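Local coordinates for protein epidermin modifying enzyme EPID (Staphylococcus epidermidis, PDB 1G63) that catalyses the FMN-dependent oxidative decarboxylation of the C-terminal cysteine of the epidermin precursor peptide, leaving a carbon-carbon double bond, and works as a homododecamer, at residues 29-34 with 52-57; 85-90 with 110-115. One frame throughout, in Å; residues are numbered along the deposited sequence.

Contact 1: 29-34 with 52-57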
loop_
_atom_site.group_PDB
_atom_site.type_symbol
_atom_site.label_atom_id
_atom_site.label_comp_id
_atom_site.label_asym_id
_atom_site.label_seq_id
_atom_site.Cartn_x
_atom_site.Cartn_y
_atom_site.Cartn_z
ATOM N N PHE B 29 19.984 38.217 -9.748
ATOM C CA PHE B 29 20.580 37.618 -8.551
ATOM C C PHE B 29 21.429 36.393 -8.870
ATOM O O PHE B 29 21.037 35.550 -9.678
ATOM C CB PHE B 29 19.485 37.248 -7.541
ATOM C CG PHE B 29 18.610 38.409 -7.141
ATOM C CD1 PHE B 29 17.549 38.807 -7.946
ATOM C CD2 PHE B 29 18.869 39.123 -5.972
ATOM C CE1 PHE B 29 16.754 39.903 -7.597
ATOM C CE2 PHE B 29 18.087 40.218 -5.613
ATOM C CZ PHE B 29 17.024 40.609 -6.431
ATOM N N ASP B 30 22.592 36.309 -8.227
ATOM C CA ASP B 30 23.538 35.209 -8.433
ATOM C C ASP B 30 22.833 33.870 -8.519
ATOM O O ASP B 30 23.116 33.048 -9.386
ATOM C CB ASP B 30 24.556 35.176 -7.293
ATOM C CG ASP B 30 25.409 36.429 -7.236
ATOM O OD1 ASP B 30 26.023 36.680 -6.178
ATOM O OD2 ASP B 30 25.469 37.160 -8.248
ATOM N N GLU B 31 21.913 33.663 -7.592
ATOM C CA GLU B 31 21.124 32.446 -7.529
ATOM C C GLU B 31 19.712 32.801 -7.096
ATOM O O GLU B 31 19.491 33.799 -6.405
ATOM C CB GLU B 31 21.724 31.468 -6.510
ATOM C CG GLU B 31 22.728 30.483 -7.073
ATOM C CD GLU B 31 23.217 29.491 -6.031
ATOM O OE1 GLU B 31 22.395 29.025 -5.215
ATOM O OE2 GLU B 31 24.422 29.161 -6.031
ATOM N N VAL B 32 18.757 31.991 -7.528
ATOM C CA VAL B 32 17.371 32.165 -7.138
ATOM C C VAL B 32 16.875 30.753 -6.859
ATOM O O VAL B 32 16.689 29.945 -7.768
ATOM C CB VAL B 32 16.538 32.846 -8.235
ATOM C CG1 VAL B 32 16.831 32.216 -9.558
ATOM C CG2 VAL B 32 15.053 32.736 -7.906
ATOM N N ASN B 33 16.715 30.457 -5.576
ATOM C CA ASN B 33 16.273 29.148 -5.124
ATOM C C ASN B 33 14.828 29.232 -4.645
ATOM O O ASN B 33 14.292 30.323 -4.445
ATOM C CB ASN B 33 17.198 28.665 -4.011
ATOM C CG ASN B 33 18.658 28.646 -4.440
ATOM O OD1 ASN B 33 19.531 29.106 -3.716
ATOM N ND2 ASN B 33 18.924 28.107 -5.615
ATOM N N ILE B 34 14.190 28.084 -4.452
ATOM C CA ILE B 34 12.801 28.107 -4.037
ATOM C C ILE B 34 12.427 27.062 -2.978
ATOM O O ILE B 34 13.024 25.987 -2.891
ATOM C CB ILE B 34 11.902 27.983 -5.286
ATOM C CG1 ILE B 34 10.455 28.317 -4.931
ATOM C CG2 ILE B 34 12.060 26.608 -5.893
ATOM C CD1 ILE B 34 9.625 28.742 -6.121
ATOM N N PHE B 52 14.158 25.534 -13.520
ATOM C CA PHE B 52 14.376 26.970 -13.612
ATOM C C PHE B 52 15.200 27.507 -12.456
ATOM O O PHE B 52 15.969 28.440 -12.628
ATOM C CB PHE B 52 13.042 27.716 -13.662
ATOM C CG PHE B 52 12.094 27.203 -14.704
ATOM C CD1 PHE B 52 11.290 26.094 -14.448
ATOM C CD2 PHE B 52 12.012 27.816 -15.944
ATOM C CE1 PHE B 52 10.415 25.603 -15.418
ATOM C CE2 PHE B 52 11.141 27.332 -16.925
ATOM C CZ PHE B 52 10.342 26.222 -16.658
ATOM N N CYS B 53 15.035 26.912 -11.282
ATOM C CA CYS B 53 15.759 27.332 -10.088
ATOM C C CYS B 53 17.112 26.660 -9.933
ATOM O O CYS B 53 17.348 25.574 -10.462
ATOM C CB CYS B 53 14.922 27.051 -8.832
ATOM S SG CYS B 53 13.568 28.232 -8.578
ATOM N N ASP B 54 17.999 27.319 -9.199
ATOM C CA ASP B 54 19.320 26.776 -8.943
ATOM C C ASP B 54 19.179 25.627 -7.947
ATOM O O ASP B 54 19.833 24.595 -8.079
ATOM C CB ASP B 54 20.233 27.869 -8.382
ATOM C CG ASP B 54 20.553 28.941 -9.408
ATOM O OD1 ASP B 54 21.414 28.697 -10.279
ATOM O OD2 ASP B 54 19.938 30.023 -9.356
ATOM N N ASN B 55 18.314 25.811 -6.955
ATOM C CA ASN B 55 18.078 24.786 -5.950
ATOM C C ASN B 55 16.647 24.803 -5.434
ATOM O O ASN B 55 16.044 25.864 -5.263
ATOM C CB ASN B 55 19.008 24.956 -4.749
ATOM C CG ASN B 55 20.459 24.968 -5.129
ATOM O OD1 ASN B 55 21.004 26.008 -5.490
ATOM N ND2 ASN B 55 21.101 23.810 -5.056
ATOM N N LEU B 56 16.114 23.612 -5.185
ATOM C CA LEU B 56 14.771 23.454 -4.650
ATOM C C LEU B 56 14.889 22.782 -3.285
ATOM O O LEU B 56 15.440 21.688 -3.179
ATOM C CB LEU B 56 13.919 22.575 -5.569
ATOM C CG LEU B 56 12.610 22.033 -4.969
ATOM C CD1 LEU B 56 11.659 23.164 -4.624
ATOM C CD2 LEU B 56 11.967 21.089 -5.960
ATOM N N TYR B 57 14.388 23.439 -2.246
ATOM C CA TYR B 57 14.433 22.862 -0.911
ATOM C C TYR B 57 13.131 22.106 -0.671
ATOM O O TYR B 57 12.058 22.702 -0.605
ATOM C CB TYR B 57 14.625 23.957 0.137
ATOM C CG TYR B 57 15.918 24.720 -0.032
ATOM C CD1 TYR B 57 15.915 26.044 -0.470
ATOM C CD2 TYR B 57 17.143 24.114 0.227
ATOM C CE1 TYR B 57 17.098 26.742 -0.647
ATOM C CE2 TYR B 57 18.335 24.801 0.052
ATOM C CZ TYR B 57 18.309 26.117 -0.383
ATOM O OH TYR B 57 19.489 26.808 -0.541
#
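I34 and L56 pair as parallel neighbours at the border of the six-stranded sheet of a Rossmann-like fold, where the short strand 56-57 lies outermost within the chain, beside strand 32-36. Two backbone bonds make the parallel bridge: I34 N donates to N55 O at 3.0 Å, and I34 O receives Y57 N, also at 3.0 Å. Before the strand proper, D54 extends the pairing with its side chain. Its OD2 takes V32 N at 2.9 Å on the anti side of the carboxylate, while D54 N returns a longer bond to V32 O from above the carbonyl plane. D54 OD1 makes a salt bridge with K26, which probably eases the like charge of E31, whose OE1 lies 4.9 Å from D54 OD2; the E31 methylene CG packs 3.5 Å from D54 CG. The N33 side chain runs alongside that of N55 and hands its OD1 to H74. Apolar contact gathers on the face carrying I34 and L56, where I34 and C53 also touch I22 of helix 18-25. With CG1 of I34 anti to the backbone N (chi1 -167°), its CG2 is left for the cross-strand partners: C53 SG at 3.5 Å and L56 CD1 at 3.7 Å.

Contact 2: 85-90 with 110-115; sequences NTINKI and LFIFPN. With FMN (flavin mononucleotide), chain N.
I87 and I90, one helical turn apart on helix 84-91, pack on L110, I112 and P114 of strand 110-114, the helix-on-sheet layering of a Rossmann-like α/β fold. The axes of segments 85-90 and 110-114 approach to 10.0 Å, at 144°, nearer antiparallel than parallel. All the direct contact between helix and strand is apolar. I87 carries two of its touches: CG1 meets I112 CG2 at 3.9 Å, and the extended chain (chi2 173°) sends CD1 on to P114 CG at 3.8 Å, crossing the proline at about a right angle. I90 and L110 meet tip to tip, CG2 against CD2 at 4.1 Å. Polar contacts go instead to FMN. N115 O accepts the flavin N3 hydrogen at 2.8 Å in a nearly straight bond (168°), while T86 OG1 lies 2.7 Å from phosphate oxygen O1P. The helix thus serves the phosphate and the residue just after the strand serves the flavin ring; the N-terminal end of the helix, near the phosphate, may help to stabilise its charge. Around this core, I87 also touches L126 and L133 of helix 124-134, and I112 reaches V79 and A82 of strand 76-82, which adjoins strand 110-114 in the sheet.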
loop_
_atom_site.group_PDB
_atom_site.type_symbol
_atom_site.label_atom_id
_atom_site.label_comp_id
_atom_site.label_asym_id
_atom_site.label_seq_id
_atom_site.Cartn_x
_atom_site.Cartn_y
_atom_site.Cartn_z
ATOM N N ASN B 85 -2.731 33.174 5.325
ATOM C CA ASN B 85 -2.345 32.205 6.339
ATOM C C ASN B 85 -0.877 32.302 6.769
ATOM O O ASN B 85 -0.579 32.379 7.961
ATOM C CB ASN B 85 -2.640 30.786 5.849
ATOM C CG ASN B 85 -2.178 29.720 6.839
ATOM O OD1 ASN B 85 -1.293 28.914 6.538
ATOM N ND2 ASN B 85 -2.769 29.719 8.025
ATOM N N THR B 86 0.038 32.297 5.807
ATOM C CA THR B 86 1.450 32.379 6.128
ATOM C C THR B 86 1.821 33.740 6.712
ATOM O O THR B 86 2.646 33.825 7.623
ATOM C CB THR B 86 2.320 32.073 4.891
ATOM O OG1 THR B 86 2.265 30.666 4.626
ATOM C CG2 THR B 86 3.765 32.474 5.125
ATOM N N ILE B 87 1.209 34.801 6.198
ATOM C CA ILE B 87 1.475 36.133 6.710
ATOM C C ILE B 87 1.116 36.143 8.199
ATOM O O ILE B 87 1.909 36.560 9.034
ATOM C CB ILE B 87 0.629 37.193 5.971
ATOM C CG1 ILE B 87 1.142 37.374 4.542
ATOM C CG2 ILE B 87 0.664 38.522 6.724
ATOM C CD1 ILE B 87 0.256 38.278 3.680
ATOM N N ASN B 88 -0.070 35.645 8.526
ATOM C CA ASN B 88 -0.519 35.617 9.911
ATOM C C ASN B 88 0.314 34.689 10.802
ATOM O O ASN B 88 0.486 34.952 11.988
ATOM C CB ASN B 88 -2.001 35.255 9.950
ATOM C CG ASN B 88 -2.874 36.330 9.315
ATOM O OD1 ASN B 88 -3.991 36.064 8.859
ATOM N ND2 ASN B 88 -2.372 37.556 9.291
ATOM N N LYS B 89 0.828 33.603 10.237
ATOM C CA LYS B 89 1.673 32.697 11.012
ATOM C C LYS B 89 2.999 33.398 11.329
ATOM O O LYS B 89 3.472 33.379 12.457
ATOM C CB LYS B 89 1.968 31.421 10.220
ATOM C CG LYS B 89 0.865 30.378 10.232
ATOM C CD LYS B 89 1.326 29.155 9.464
ATOM C CE LYS B 89 0.420 27.958 9.687
ATOM N NZ LYS B 89 0.956 26.785 8.958
ATOM N N ILE B 90 3.602 34.011 10.317
ATOM C CA ILE B 90 4.865 34.701 10.517
ATOM C C ILE B 90 4.719 35.792 11.575
ATOM O O ILE B 90 5.559 35.922 12.459
ATOM C CB ILE B 90 5.364 35.330 9.209
ATOM C CG1 ILE B 90 5.622 34.228 8.183
ATOM C CG2 ILE B 90 6.624 36.150 9.471
ATOM C CD1 ILE B 90 6.022 34.730 6.811
ATOM N N LEU B 110 13.556 39.383 5.220
ATOM C CA LEU B 110 12.247 39.055 4.678
ATOM C C LEU B 110 11.464 40.131 3.921
ATOM O O LEU B 110 11.336 41.267 4.373
ATOM C CB LEU B 110 11.384 38.510 5.820
ATOM C CG LEU B 110 10.234 37.559 5.516
ATOM C CD1 LEU B 110 10.755 36.340 4.771
ATOM C CD2 LEU B 110 9.580 37.159 6.824
ATOM N N PHE B 111 10.932 39.745 2.766
ATOM C CA PHE B 111 10.111 40.627 1.934
ATOM C C PHE B 111 8.812 39.887 1.579
ATOM O O PHE B 111 8.828 38.861 0.899
ATOM C CB PHE B 111 10.847 41.008 0.646
ATOM C CG PHE B 111 12.134 41.760 0.875
ATOM C CD1 PHE B 111 13.297 41.083 1.245
ATOM C CD2 PHE B 111 12.178 43.146 0.729
ATOM C CE1 PHE B 111 14.483 41.769 1.465
ATOM C CE2 PHE B 111 13.364 43.847 0.949
ATOM C CZ PHE B 111 14.521 43.154 1.319
ATOM N N ILE B 112 7.687 40.419 2.039
ATOM C CA ILE B 112 6.396 39.794 1.803
ATOM C C ILE B 112 5.529 40.425 0.711
ATOM O O ILE B 112 5.281 41.629 0.725
ATOM C CB ILE B 112 5.588 39.762 3.117
ATOM C CG1 ILE B 112 6.369 38.980 4.177
ATOM C CG2 ILE B 112 4.209 39.161 2.872
ATOM C CD1 ILE B 112 5.709 38.960 5.532
ATOM N N PHE B 113 5.066 39.603 -0.231
ATOM C CA PHE B 113 4.198 40.077 -1.314
ATOM C C PHE B 113 2.821 39.415 -1.202
ATOM O O PHE B 113 2.570 38.361 -1.777
ATOM C CB PHE B 113 4.804 39.766 -2.684
ATOM C CG PHE B 113 6.089 40.478 -2.947
ATOM C CD1 PHE B 113 7.305 39.931 -2.533
ATOM C CD2 PHE B 113 6.092 41.712 -3.590
ATOM C CE1 PHE B 113 8.503 40.608 -2.758
ATOM C CE2 PHE B 113 7.283 42.394 -3.819
ATOM C CZ PHE B 113 8.491 41.841 -3.403
ATOM N N PRO B 114 1.908 40.040 -0.455
ATOM C CA PRO B 114 0.559 39.503 -0.265
ATOM C C PRO B 114 -0.215 39.264 -1.554
ATOM O O PRO B 114 -0.137 40.058 -2.494
ATOM C CB PRO B 114 -0.121 40.566 0.599
ATOM C CG PRO B 114 1.013 41.179 1.357
ATOM C CD PRO B 114 2.085 41.293 0.300
ATOM N N ASN B 115 -0.953 38.156 -1.591
ATOM C CA ASN B 115 -1.804 37.831 -2.729
ATOM C C ASN B 115 -2.996 37.023 -2.239
ATOM O O ASN B 115 -2.841 35.929 -1.696
ATOM C CB ASN B 115 -1.069 37.040 -3.801
ATOM C CG ASN B 115 -1.935 36.807 -5.034
ATOM O OD1 ASN B 115 -2.395 35.695 -5.284
ATOM N ND2 ASN B 115 -2.178 37.872 -5.800
HETATM N N1 FMN N . -5.141 31.912 0.046
HETATM C C2 FMN N . -4.524 33.125 -0.110
HETATM O O2 FMN N . -4.057 33.756 0.793
HETATM N N3 FMN N . -4.427 33.686 -1.428
HETATM C C4 FMN N . -4.905 33.114 -2.557
HETATM O O4 FMN N . -4.798 33.695 -3.647
HETATM C C4A FMN N . -5.593 31.828 -2.386
HETATM N N5 FMN N . -6.058 31.160 -3.435
HETATM C C5A FMN N . -6.535 29.890 -3.271
HETATM C C6 FMN N . -6.949 29.109 -4.436
HETATM C C7 FMN N . -7.560 27.892 -4.335
HETATM C C7M FMN N . -7.969 27.098 -5.585
HETATM C C8 FMN N . -7.592 27.217 -3.022
HETATM C C8M FMN N . -8.130 25.815 -2.871
HETATM C C9 FMN N . -7.229 27.957 -1.901
HETATM C C9A FMN N . -6.704 29.262 -1.968
HETATM N N10 FMN N . -6.295 30.053 -0.849
HETATM C C10 FMN N . -5.649 31.272 -1.007
HETATM C "C1'" FMN N . -6.402 29.494 0.507
HETATM C "C2'" FMN N . -5.046 28.864 0.912
HETATM O "O2'" FMN N . -4.576 27.844 0.028
HETATM C "C3'" FMN N . -5.143 28.277 2.319
HETATM O "O3'" FMN N . -5.422 29.353 3.273
HETATM C "C4'" FMN N . -3.920 27.509 2.799
HETATM O "O4'" FMN N . -4.187 26.836 4.055
HETATM C "C5'" FMN N . -2.659 28.348 2.933
HETATM O "O5'" FMN N . -1.530 27.514 3.270
HETATM P P FMN N . -0.024 28.003 3.166
HETATM O O1P FMN N . 0.098 29.234 4.008
HETATM O O2P FMN N . 0.288 28.215 1.733
HETATM O O3P FMN N . 0.807 26.803 3.749
#

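Read from the N terminus, the chain first lays down strand 5-9 and helix 18-25, then enters contact 1, where strand 56-57 comes back beside strand 32-36 and closes a loop of 17 residues with almost no regular structure. Helix 67-72 and strand 76-82 follow before contact 2 opens, so the two closures stand in series, neither enclosing nor crossing the other. Contact 2 spans 19 residues, including helix 98-105, and joins helix to strand rather than strand to strand. Both use one parallel sheet: contact 1 at one edge, strands 56-57 and 32-36, contact 2 beyond the central strands 5-9 and 76-82. Their centres are 20 Å apart, with nearest atoms about 8 Å apart.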